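Local coordinates for DUF1881 domain-containing protein (PDB 5Z6E), which binds calcium in its isolated N-terminal beta gamma-crystallin domain, at a site that contacts with the Ig-like domain render inoperative in the longer perithecial protein, at residues A[10-15]-A[42-47]; A[37-42]-A[79-84]; A[52-57]-A[65-70]. All coordinates share one frame; numbering follows the deposited sequence.

Interaction 1. Residues A[10-15]-A[42-47]; sequences VIFYQK and FSVAVG. With K (potassium ion), chain C.
Phe12 and Val44 form a non-hydrogen-bonded pair between the antiparallel strands 10-13 and 43-46, whose segment axes run at 166° and approach to 4.5 Å. Their side chains lie alongside each other and point the same way, and this is the tight half of the contact. Val44 CG2 stands over the middle of the Phe12 ring, 3.6 Å from its centroid and 9° off the normal, which qualifies as a CH-pi contact. CG2 is the branch anti to the backbone N of Val44, and that setting carries it over the aromatic face. On the same buried side Val10 meets Val46, with CG1 of Val10 4.2 Å from CG1 of Val46. The backbone is equally regular here: Ile11 N donates to Ala45 O at 2.9 Å, and Ala45 N returns a bond to Ile11 O.

Regularity ends where Phe42 and Ser43 both face Tyr13, a classic beta bulge. Tyr13 O takes the N-H of Phe42 at 2.8 Å and a second, weak bond from Ser43 N. Ser43 OG donates to Lys15 O at 2.8 Å and is also bonded to Phe18 N, so two partners fix this buried hydroxyl. Beyond the bulge the contact loosens toward solvent: Gln14 and Lys15 are exposed, their CB atoms pointing away from the facing segment, and the Phe42 ring reaches the other segment chiefly at Gln14 O. At the far end Gly47 O binds potassium at 2.9 Å, beside carbonyls of Ala48, Ala50 and Thr68.

Strand 9-13 is the middle strand of its sheet, with 22-26 flanking it across from 43-46. Phe12 stacks on Tyr41 and packs against Val52, Trp67 and Phe83 of the second, four-stranded sheet.

Interaction 2. Residues A[37-42]-A[79-84]; sequences LNDKYF and GLSRFR. With CA (calcium ion), chain B.
The calcium site of this beta gamma-crystallin domain is assembled here, as the turn bearing Asp39 meets the Gly79-Ser81 loop. Asp39 OD1, Gly79 O and Ser81 OG all bind calcium, Asp39 OD1 at 2.4 Å; Gln56 O and two waters bring the ligands to six. The carboxylate binds through one oxygen, since Asp39 OD2 stays 3.7 Å from the ion and instead accepts a bond from a calcium-bound water.

Asn38 works from the second shell. Its CG is anti to the backbone N (chi1 -171°), which carries the amide to Ser81: ND2 donates to Ser81 OG at 2.6 Å in a nearly straight bond, 162° at the hydrogen, with the hydroxyl close to the amide plane. The other end, Asn38 OD1, receives a bond at 2.9 Å from the same water that meets Asp39 OD2. A leucine here would probably leave Ser81 OG and that water without their amide partner, and the serine hydroxyl freer to turn away from calcium.

The backbones clamp the site as well. Residues 37-40 make a type II turn with Asp39 at positive phi (63°), and Asp39 N donates to Leu80 O at 3.1 Å from above the carbonyl plane. A CB on Gly79 would clash with Asp39 OD1. One water, not bound to the ion, links Leu37 O, Tyr41 N and Leu80 O across the two segments. Farther in, Leu80 CD2 rests 4.1 Å from Tyr41 CB.

Tyr41 continues into the core, its hydroxyl bonded to Asp23 and Tyr25. Ser81 and Arg82 both face Trp55 in a classic beta bulge, leading into strand 82-87, which runs between strands 29-32 and 50-55.

Interaction 3. Residues A[52-57]-A[65-70]; sequences VIAWQH and REWTTS. With CA (calcium ion), chain B; K (potassium ion), chain C.
Trp67 and Val52, a hydrogen-bonded antiparallel pair, turn their side chains to the same buried face of the sheet, where they meet at a slant. The six-membered part of the indole does the touching. Val52 CG1, the branch anti to its backbone N, comes within 3.7 Å of Trp67 CE3. One step on, Ala54 CB approaches Trp67 CZ3 to 3.6 Å. Neither methyl stands squarely over the ring: both approach obliquely. CG of Trp67 is anti to its carbonyl carbon, and the turn of the ring about CB-CG (chi2 -49°) brings the benzo end to Ala54, so that the indole reaches two residues of the facing strand. Arg65, on the same strand as Trp67, lays its CB 3.3 Å above the indole plane, offset toward the rim.

The strands themselves belong to the beta hairpin 50-55/64-67 of the beta gamma-crystallin fold, with segment axes 4.8 Å apart at closest and running at 154°. Val52 N donates to Trp67 O at 2.8 Å in an almost straight bond, 176° at the hydrogen, and Trp67 N answers to Val52 O. Ala54 and Arg65 repeat the exchange, Ala54 N lying 2.8 Å from Arg65 O. Between these pairs Ile53 and Glu66 point to the opposite face; Glu66 extends outward and bonds the hydroxyl of Tyr64.

Both ends of the hairpin lead to metals. Where the chain turns a corner at Gln56, Gln56 O binds calcium at 2.4 Å, while its side-chain OE1 is held by His63 N. Past Trp67, Thr68 O binds potassium at 2.7 Å, next to Asp88 OD2. Strand 82-87 lies on the other side of 50-55, and the side chain of Trp67 touches Phe12 and Val44 of the three-stranded sheet.

Overall arrangement
From the N terminus, strand 9-13 pairs with 43-46 in interaction 1, closing a loop that holds strands 22-26 and 29-32. Before that loop is complete, residues 37-42 open interaction 2, so the two cross and share Phe42; interaction 2 closes only at 79-84. Interaction 3, a local hairpin, is nested inside that second loop and comes in series after interaction 1. Interactions 2 and 3 meet where strands 82-87 and 50-55 are neighbours in the four-stranded sheet, and together they supply the four protein ligands of calcium. Interactions 1 and 3 share the potassium site, and Ser70 OG probably bonds Val46 N. Interactions 1 and 2 also touch through Phe12 and Leu80, where the three-stranded sheet meets the calcium loop.

Interaction 1. Residues A[10-15]-A[42-47]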
loop_
_atom_site.group_PDB
_atom_site.type_symbol
_atom_site.label_atom_id
_atom_site.label_comp_id
_atom_site.label_asym_id
_atom_site.label_seq_id
_atom_site.Cartn_x
_atom_site.Cartn_y
_atom_site.Cartn_z
ATOM N N VAL A 10 2.051 5.051 -5.622
ATOM C CA VAL A 10 2.626 4.012 -4.773
ATOM C C VAL A 10 2.710 2.748 -5.617
ATOM O O VAL A 10 1.950 2.581 -6.571
ATOM C CB VAL A 10 1.804 3.754 -3.478
ATOM C CG1 VAL A 10 1.552 5.075 -2.722
ATOM C CG2 VAL A 10 0.490 3.027 -3.778
ATOM N N ILE A 11 3.646 1.871 -5.289
ATOM C CA ILE A 11 3.756 0.592 -5.980
ATOM C C ILE A 11 3.751 -0.538 -4.954
ATOM O O ILE A 11 4.596 -0.559 -4.070
ATOM C CB ILE A 11 5.045 0.512 -6.814
ATOM C CG1 ILE A 11 5.193 1.748 -7.710
ATOM C CG2 ILE A 11 5.069 -0.786 -7.623
ATOM C CD1 ILE A 11 6.565 1.831 -8.402
ATOM N N PHE A 12 2.787 -1.452 -5.056
ATOM C CA PHE A 12 2.725 -2.610 -4.174
ATOM C C PHE A 12 3.410 -3.803 -4.819
ATOM O O PHE A 12 3.271 -4.030 -6.030
ATOM C CB PHE A 12 1.276 -2.964 -3.832
ATOM C CG PHE A 12 0.718 -2.158 -2.707
ATOM C CD1 PHE A 12 1.022 -2.478 -1.391
ATOM C CD2 PHE A 12 -0.093 -1.068 -2.957
ATOM C CE1 PHE A 12 0.512 -1.726 -0.342
ATOM C CE2 PHE A 12 -0.602 -0.319 -1.920
ATOM C CZ PHE A 12 -0.303 -0.651 -0.609
ATOM N N TYR A 13 4.164 -4.540 -4.011
ATOM C CA TYR A 13 4.864 -5.738 -4.463
ATOM C C TYR A 13 4.373 -6.965 -3.701
ATOM O O TYR A 13 3.927 -6.874 -2.551
ATOM C CB TYR A 13 6.376 -5.581 -4.283
ATOM C CG TYR A 13 6.943 -4.362 -4.975
ATOM C CD1 TYR A 13 7.006 -3.140 -4.321
ATOM C CD2 TYR A 13 7.410 -4.435 -6.284
ATOM C CE1 TYR A 13 7.526 -2.007 -4.957
ATOM C CE2 TYR A 13 7.929 -3.315 -6.925
ATOM C CZ TYR A 13 7.985 -2.111 -6.253
ATOM O OH TYR A 13 8.490 -0.993 -6.877
ATOM N N GLN A 14 4.467 -8.118 -4.349
ATOM C CA GLN A 14 3.985 -9.365 -3.771
ATOM C C GLN A 14 5.104 -10.112 -3.058
ATOM O O GLN A 14 4.938 -11.255 -2.629
ATOM C CB GLN A 14 3.359 -10.238 -4.852
ATOM C CG GLN A 14 2.113 -9.628 -5.465
ATOM C CD GLN A 14 1.476 -10.508 -6.527
ATOM O OE1 GLN A 14 1.218 -11.690 -6.302
ATOM N NE2 GLN A 14 1.226 -9.928 -7.696
ATOM N N LYS A 15 6.255 -9.460 -2.957
ATOM C CA LYS A 15 7.369 -9.965 -2.164
ATOM C C LYS A 15 7.850 -8.866 -1.237
ATOM O O LYS A 15 7.551 -7.691 -1.449
ATOM C CB LYS A 15 8.516 -10.426 -3.064
ATOM C CG LYS A 15 8.166 -11.630 -3.923
ATOM C CD LYS A 15 9.278 -11.906 -4.920
ATOM C CE LYS A 15 9.103 -13.270 -5.587
ATOM N NZ LYS A 15 9.938 -13.356 -6.812
ATOM N N PHE A 42 3.319 -7.484 0.063
ATOM C CA PHE A 42 4.220 -7.532 1.214
ATOM C C PHE A 42 5.216 -6.378 1.310
ATOM O O PHE A 42 5.941 -6.260 2.301
ATOM C CB PHE A 42 4.948 -8.877 1.231
ATOM C CG PHE A 42 4.100 -9.979 1.794
ATOM C CD1 PHE A 42 3.953 -10.113 3.165
ATOM C CD2 PHE A 42 3.388 -10.828 0.954
ATOM C CE1 PHE A 42 3.131 -11.099 3.701
ATOM C CE2 PHE A 42 2.572 -11.816 1.478
ATOM C CZ PHE A 42 2.440 -11.949 2.859
ATOM N N SER A 43 5.235 -5.504 0.316
ATOM C CA SER A 43 6.002 -4.267 0.463
ATOM C C SER A 43 5.417 -3.215 -0.458
ATOM O O SER A 43 4.664 -3.541 -1.383
ATOM C CB SER A 43 7.497 -4.495 0.174
ATOM O OG SER A 43 7.728 -4.939 -1.159
ATOM N N VAL A 44 5.754 -1.954 -0.212
ATOM C CA VAL A 44 5.152 -0.870 -0.975
ATOM C C VAL A 44 6.114 0.308 -1.067
ATOM O O VAL A 44 6.675 0.749 -0.067
ATOM C CB VAL A 44 3.790 -0.425 -0.360
ATOM C CG1 VAL A 44 3.926 -0.027 1.138
ATOM C CG2 VAL A 44 3.135 0.696 -1.196
ATOM N N ALA A 45 6.348 0.774 -2.287
ATOM C CA ALA A 45 7.134 1.984 -2.502
ATOM C C ALA A 45 6.172 3.147 -2.500
ATOM O O ALA A 45 5.157 3.098 -3.186
ATOM C CB ALA A 45 7.898 1.920 -3.821
ATOM N N VAL A 46 6.479 4.188 -1.740
ATOM C CA VAL A 46 5.526 5.275 -1.544
ATOM C C VAL A 46 6.102 6.577 -2.068
ATOM O O VAL A 46 7.170 7.008 -1.634
ATOM C CB VAL A 46 5.135 5.416 -0.044
ATOM C CG1 VAL A 46 4.208 6.604 0.172
ATOM C CG2 VAL A 46 4.484 4.126 0.464
ATOM N N GLY A 47 5.393 7.193 -3.014
ATOM C CA GLY A 47 5.851 8.424 -3.634
ATOM C C GLY A 47 5.827 9.594 -2.674
ATOM O O GLY A 47 5.080 9.589 -1.691
HETATM K K K C . 4.822 10.273 1.064
HETATM O O HOH W 1 7.146 10.346 1.659
#

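Interaction 2. Residues A[37-42]-A[79-84]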
loop_
_atom_site.group_PDB
_atom_site.type_symbol
_atom_site.label_atom_id
_atom_site.label_comp_id
_atom_site.label_asym_id
_atom_site.label_seq_id
_atom_site.Cartn_x
_atom_site.Cartn_y
_atom_site.Cartn_z
ATOM N N LEU A 37 -5.307 -11.269 -5.437
ATOM C CA LEU A 37 -4.185 -10.596 -4.796
ATOM C C LEU A 37 -4.423 -10.382 -3.295
ATOM O O LEU A 37 -3.614 -9.762 -2.623
ATOM C CB LEU A 37 -3.924 -9.246 -5.471
ATOM C CG LEU A 37 -3.381 -9.280 -6.903
ATOM C CD1 LEU A 37 -3.461 -7.906 -7.541
ATOM C CD2 LEU A 37 -1.955 -9.758 -6.851
ATOM N N ASN A 38 -5.531 -10.892 -2.773
ATOM C CA ASN A 38 -5.862 -10.635 -1.378
ATOM C C ASN A 38 -4.796 -11.187 -0.432
ATOM O O ASN A 38 -4.398 -12.339 -0.564
ATOM C CB ASN A 38 -7.227 -11.234 -1.037
ATOM C CG ASN A 38 -7.706 -10.817 0.323
ATOM O OD1 ASN A 38 -8.248 -11.629 1.095
ATOM N ND2 ASN A 38 -7.508 -9.548 0.641
ATOM N N ASP A 39 -4.343 -10.335 0.495
ATOM C CA ASP A 39 -3.263 -10.620 1.459
ATOM C C ASP A 39 -1.894 -10.897 0.823
ATOM O O ASP A 39 -0.958 -11.288 1.531
ATOM C CB ASP A 39 -3.624 -11.813 2.356
ATOM C CG ASP A 39 -4.919 -11.605 3.131
ATOM O OD1 ASP A 39 -5.332 -10.438 3.374
ATOM O OD2 ASP A 39 -5.531 -12.631 3.491
ATOM N N LYS A 40 -1.758 -10.685 -0.486
ATOM C CA LYS A 40 -0.525 -11.073 -1.176
ATOM C C LYS A 40 0.520 -9.965 -1.278
ATOM O O LYS A 40 1.631 -10.224 -1.716
ATOM C CB LYS A 40 -0.814 -11.561 -2.601
ATOM C CG LYS A 40 -1.799 -12.714 -2.736
ATOM C CD LYS A 40 -1.367 -13.949 -2.005
ATOM C CE LYS A 40 -2.298 -15.112 -2.377
ATOM N NZ LYS A 40 -2.177 -16.245 -1.410
ATOM N N TYR A 41 0.172 -8.735 -0.917
ATOM C CA TYR A 41 1.133 -7.635 -1.014
ATOM C C TYR A 41 2.004 -7.563 0.239
ATOM O O TYR A 41 1.484 -7.555 1.359
ATOM C CB TYR A 41 0.414 -6.298 -1.215
ATOM C CG TYR A 41 -0.149 -6.031 -2.607
ATOM C CD1 TYR A 41 0.472 -6.513 -3.770
ATOM C CD2 TYR A 41 -1.290 -5.253 -2.753
ATOM C CE1 TYR A 41 -0.062 -6.213 -5.049
ATOM C CE2 TYR A 41 -1.822 -4.955 -4.000
ATOM C CZ TYR A 41 -1.215 -5.439 -5.141
ATOM O OH TYR A 41 -1.774 -5.109 -6.355
ATOM N N PHE A 42 3.319 -7.484 0.063
ATOM C CA PHE A 42 4.220 -7.532 1.214
ATOM C C PHE A 42 5.216 -6.378 1.310
ATOM O O PHE A 42 5.941 -6.260 2.301
ATOM C CB PHE A 42 4.948 -8.877 1.231
ATOM C CG PHE A 42 4.100 -9.979 1.794
ATOM C CD1 PHE A 42 3.953 -10.113 3.165
ATOM C CD2 PHE A 42 3.388 -10.828 0.954
ATOM C CE1 PHE A 42 3.131 -11.099 3.701
ATOM C CE2 PHE A 42 2.572 -11.816 1.478
ATOM C CZ PHE A 42 2.440 -11.949 2.859
ATOM N N GLY A 79 -2.201 -9.398 6.577
ATOM C CA GLY A 79 -2.892 -9.685 5.331
ATOM C C GLY A 79 -3.639 -8.467 4.824
ATOM O O GLY A 79 -4.772 -8.205 5.248
ATOM N N LEU A 80 -3.010 -7.723 3.911
ATOM C CA LEU A 80 -3.593 -6.486 3.394
ATOM C C LEU A 80 -4.771 -6.744 2.459
ATOM O O LEU A 80 -4.617 -7.436 1.458
ATOM C CB LEU A 80 -2.528 -5.673 2.662
ATOM C CG LEU A 80 -3.016 -4.426 1.932
ATOM C CD1 LEU A 80 -3.648 -3.466 2.944
ATOM C CD2 LEU A 80 -1.856 -3.776 1.148
ATOM N N SER A 81 -5.937 -6.179 2.773
ATOM C CA SER A 81 -7.109 -6.363 1.924
ATOM C C SER A 81 -7.693 -5.078 1.341
ATOM O O SER A 81 -8.373 -5.115 0.321
ATOM C CB SER A 81 -8.209 -7.106 2.685
ATOM O OG SER A 81 -7.808 -8.446 2.960
ATOM N N ARG A 82 -7.465 -3.952 1.997
ATOM C CA ARG A 82 -8.024 -2.702 1.508
ATOM C C ARG A 82 -7.111 -1.535 1.837
ATOM O O ARG A 82 -6.497 -1.505 2.897
ATOM C CB ARG A 82 -9.413 -2.472 2.101
ATOM C CG ARG A 82 -10.004 -1.132 1.709
ATOM C CD ARG A 82 -11.491 -1.141 1.785
ATOM N NE ARG A 82 -12.045 0.187 1.558
ATOM C CZ ARG A 82 -12.447 0.636 0.378
ATOM N NH1 ARG A 82 -12.353 -0.137 -0.693
ATOM N NH2 ARG A 82 -12.943 1.866 0.267
ATOM N N PHE A 83 -7.018 -0.575 0.925
ATOM C CA PHE A 83 -6.258 0.639 1.194
ATOM C C PHE A 83 -6.783 1.809 0.365
ATOM O O PHE A 83 -7.483 1.615 -0.633
ATOM C CB PHE A 83 -4.762 0.420 0.914
ATOM C CG PHE A 83 -4.446 0.095 -0.534
ATOM C CD1 PHE A 83 -4.185 1.111 -1.457
ATOM C CD2 PHE A 83 -4.406 -1.223 -0.971
ATOM C CE1 PHE A 83 -3.894 0.809 -2.792
ATOM C CE2 PHE A 83 -4.125 -1.528 -2.299
ATOM C CZ PHE A 83 -3.855 -0.511 -3.208
ATOM N N ARG A 84 -6.451 3.017 0.805
ATOM C CA ARG A 84 -6.696 4.230 0.042
ATOM C C ARG A 84 -5.365 4.925 -0.166
ATOM O O ARG A 84 -4.528 4.936 0.732
ATOM C CB ARG A 84 -7.663 5.167 0.773
ATOM C CG ARG A 84 -8.930 4.516 1.292
ATOM C CD ARG A 84 -9.759 5.513 2.093
ATOM N NE ARG A 84 -10.001 6.730 1.327
ATOM C CZ ARG A 84 -10.070 7.950 1.851
ATOM N NH1 ARG A 84 -9.913 8.133 3.160
ATOM N NH2 ARG A 84 -10.293 8.996 1.059
HETATM CA CA CA B . -6.914 -9.443 4.895
HETATM O O HOH W 2 -2.603 -7.540 -0.512
HETATM O O HOH W 3 -7.894 -11.521 3.947
HETATM O O HOH W 4 -0.537 -8.776 2.845
HETATM O O HOH W 5 -6.179 -10.709 6.722
#

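Interaction 3. Residues A[52-57]-A[65-70]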
loop_
_atom_site.group_PDB
_atom_site.type_symbol
_atom_site.label_atom_id
_atom_site.label_comp_id
_atom_site.label_asym_id
_atom_site.label_seq_id
_atom_site.Cartn_x
_atom_site.Cartn_y
_atom_site.Cartn_z
ATOM N N VAL A 52 -0.541 6.135 2.179
ATOM C CA VAL A 52 -1.420 4.969 2.123
ATOM C C VAL A 52 -2.139 4.770 3.455
ATOM O O VAL A 52 -1.500 4.690 4.497
ATOM C CB VAL A 52 -0.645 3.691 1.775
ATOM C CG1 VAL A 52 -1.598 2.495 1.666
ATOM C CG2 VAL A 52 0.129 3.860 0.469
ATOM N N ILE A 53 -3.464 4.703 3.406
ATOM C CA ILE A 53 -4.263 4.327 4.564
ATOM C C ILE A 53 -4.699 2.887 4.336
ATOM O O ILE A 53 -5.316 2.602 3.321
ATOM C CB ILE A 53 -5.477 5.245 4.729
ATOM C CG1 ILE A 53 -5.010 6.687 4.944
ATOM C CG2 ILE A 53 -6.352 4.775 5.876
ATOM C CD1 ILE A 53 -6.098 7.703 4.722
ATOM N N ALA A 54 -4.371 1.985 5.255
ATOM C CA ALA A 54 -4.470 0.559 4.955
ATOM C C ALA A 54 -5.157 -0.246 6.054
ATOM O O ALA A 54 -4.977 0.030 7.239
ATOM C CB ALA A 54 -3.074 -0.008 4.701
ATOM N N TRP A 55 -5.903 -1.278 5.650
ATOM C CA TRP A 55 -6.578 -2.156 6.599
ATOM C C TRP A 55 -6.381 -3.634 6.286
ATOM O O TRP A 55 -6.324 -4.056 5.118
ATOM C CB TRP A 55 -8.088 -1.901 6.630
ATOM C CG TRP A 55 -8.535 -0.526 7.013
ATOM C CD1 TRP A 55 -8.901 -0.093 8.261
ATOM C CD2 TRP A 55 -8.729 0.576 6.132
ATOM N NE1 TRP A 55 -9.298 1.226 8.202
ATOM C CE2 TRP A 55 -9.195 1.659 6.906
ATOM C CE3 TRP A 55 -8.537 0.760 4.760
ATOM C CZ2 TRP A 55 -9.476 2.904 6.351
ATOM C CZ3 TRP A 55 -8.815 2.007 4.209
ATOM C CH2 TRP A 55 -9.280 3.059 5.007
ATOM N N GLN A 56 -6.339 -4.416 7.353
ATOM C CA GLN A 56 -6.379 -5.867 7.277
ATOM C C GLN A 56 -7.641 -6.408 6.585
ATOM O O GLN A 56 -7.561 -7.320 5.773
ATOM C CB GLN A 56 -6.277 -6.436 8.692
ATOM C CG GLN A 56 -6.256 -7.942 8.759
ATOM C CD GLN A 56 -6.144 -8.443 10.181
ATOM O OE1 GLN A 56 -6.383 -7.699 11.136
ATOM N NE2 GLN A 56 -5.780 -9.715 10.334
ATOM N N HIS A 57 -8.804 -5.854 6.921
ATOM C CA HIS A 57 -10.071 -6.381 6.418
ATOM C C HIS A 57 -10.717 -5.449 5.407
ATOM O O HIS A 57 -10.586 -4.226 5.509
ATOM C CB HIS A 57 -11.057 -6.626 7.566
ATOM C CG HIS A 57 -10.548 -7.557 8.622
ATOM N ND1 HIS A 57 -9.803 -8.681 8.334
ATOM C CD2 HIS A 57 -10.696 -7.539 9.968
ATOM C CE1 HIS A 57 -9.509 -9.311 9.458
ATOM N NE2 HIS A 57 -10.033 -8.635 10.465
ATOM N N ARG A 65 -3.006 0.737 9.265
ATOM C CA ARG A 65 -1.698 1.374 9.060
ATOM C C ARG A 65 -1.811 2.658 8.247
ATOM O O ARG A 65 -2.652 2.766 7.353
ATOM C CB ARG A 65 -0.729 0.422 8.348
ATOM C CG ARG A 65 -0.339 -0.815 9.146
ATOM C CD ARG A 65 0.497 -0.454 10.374
ATOM N NE ARG A 65 0.921 -1.646 11.109
ATOM C CZ ARG A 65 0.186 -2.258 12.038
ATOM N NH1 ARG A 65 -1.017 -1.793 12.362
ATOM N NH2 ARG A 65 0.657 -3.336 12.657
ATOM N N GLU A 66 -0.969 3.639 8.564
ATOM C CA GLU A 66 -0.765 4.760 7.651
ATOM C C GLU A 66 0.699 4.758 7.233
ATOM O O GLU A 66 1.595 4.828 8.079
ATOM C CB GLU A 66 -1.160 6.090 8.294
ATOM C CG GLU A 66 -2.619 6.111 8.748
ATOM C CD GLU A 66 -3.047 7.441 9.338
ATOM O OE1 GLU A 66 -2.209 8.358 9.434
ATOM O OE2 GLU A 66 -4.236 7.568 9.692
ATOM N N TRP A 67 0.938 4.634 5.931
ATOM C CA TRP A 67 2.301 4.595 5.409
ATOM C C TRP A 67 2.564 5.832 4.572
ATOM O O TRP A 67 1.919 6.029 3.527
ATOM C CB TRP A 67 2.549 3.340 4.561
ATOM C CG TRP A 67 2.351 2.036 5.298
ATOM C CD1 TRP A 67 2.860 1.690 6.517
ATOM C CD2 TRP A 67 1.606 0.902 4.833
ATOM N NE1 TRP A 67 2.464 0.408 6.847
ATOM C CE2 TRP A 67 1.699 -0.096 5.830
ATOM C CE3 TRP A 67 0.869 0.638 3.672
ATOM C CZ2 TRP A 67 1.073 -1.346 5.706
ATOM C CZ3 TRP A 67 0.244 -0.602 3.542
ATOM C CH2 TRP A 67 0.359 -1.581 4.559
ATOM N N THR A 68 3.490 6.666 5.038
ATOM C CA THR A 68 3.883 7.873 4.317
ATOM C C THR A 68 5.249 7.680 3.662
ATOM O O THR A 68 5.735 8.561 2.954
ATOM C CB THR A 68 3.953 9.100 5.246
ATOM O OG1 THR A 68 4.925 8.855 6.269
ATOM C CG2 THR A 68 2.595 9.369 5.890
ATOM N N THR A 69 5.881 6.541 3.939
ATOM C CA THR A 69 7.200 6.224 3.405
ATOM C C THR A 69 7.214 4.767 2.972
ATOM O O THR A 69 6.377 3.982 3.416
ATOM C CB THR A 69 8.337 6.434 4.436
ATOM O OG1 THR A 69 8.152 5.532 5.532
ATOM C CG2 THR A 69 8.388 7.882 4.948
ATOM N N SER A 70 8.176 4.412 2.128
ATOM C CA SER A 70 8.264 3.060 1.584
ATOM C C SER A 70 8.463 2.012 2.673
ATOM O O SER A 70 9.219 2.218 3.622
ATOM C CB SER A 70 9.390 2.984 0.561
ATOM O OG SER A 70 9.096 3.843 -0.530
HETATM CA CA CA B . -6.914 -9.443 4.895
HETATM K K K C . 4.822 10.273 1.064
HETATM O O HOH W 5 -6.179 -10.709 6.722
HETATM O O HOH W 3 -7.894 -11.521 3.947
HETATM O O HOH W 1 7.146 10.346 1.659
#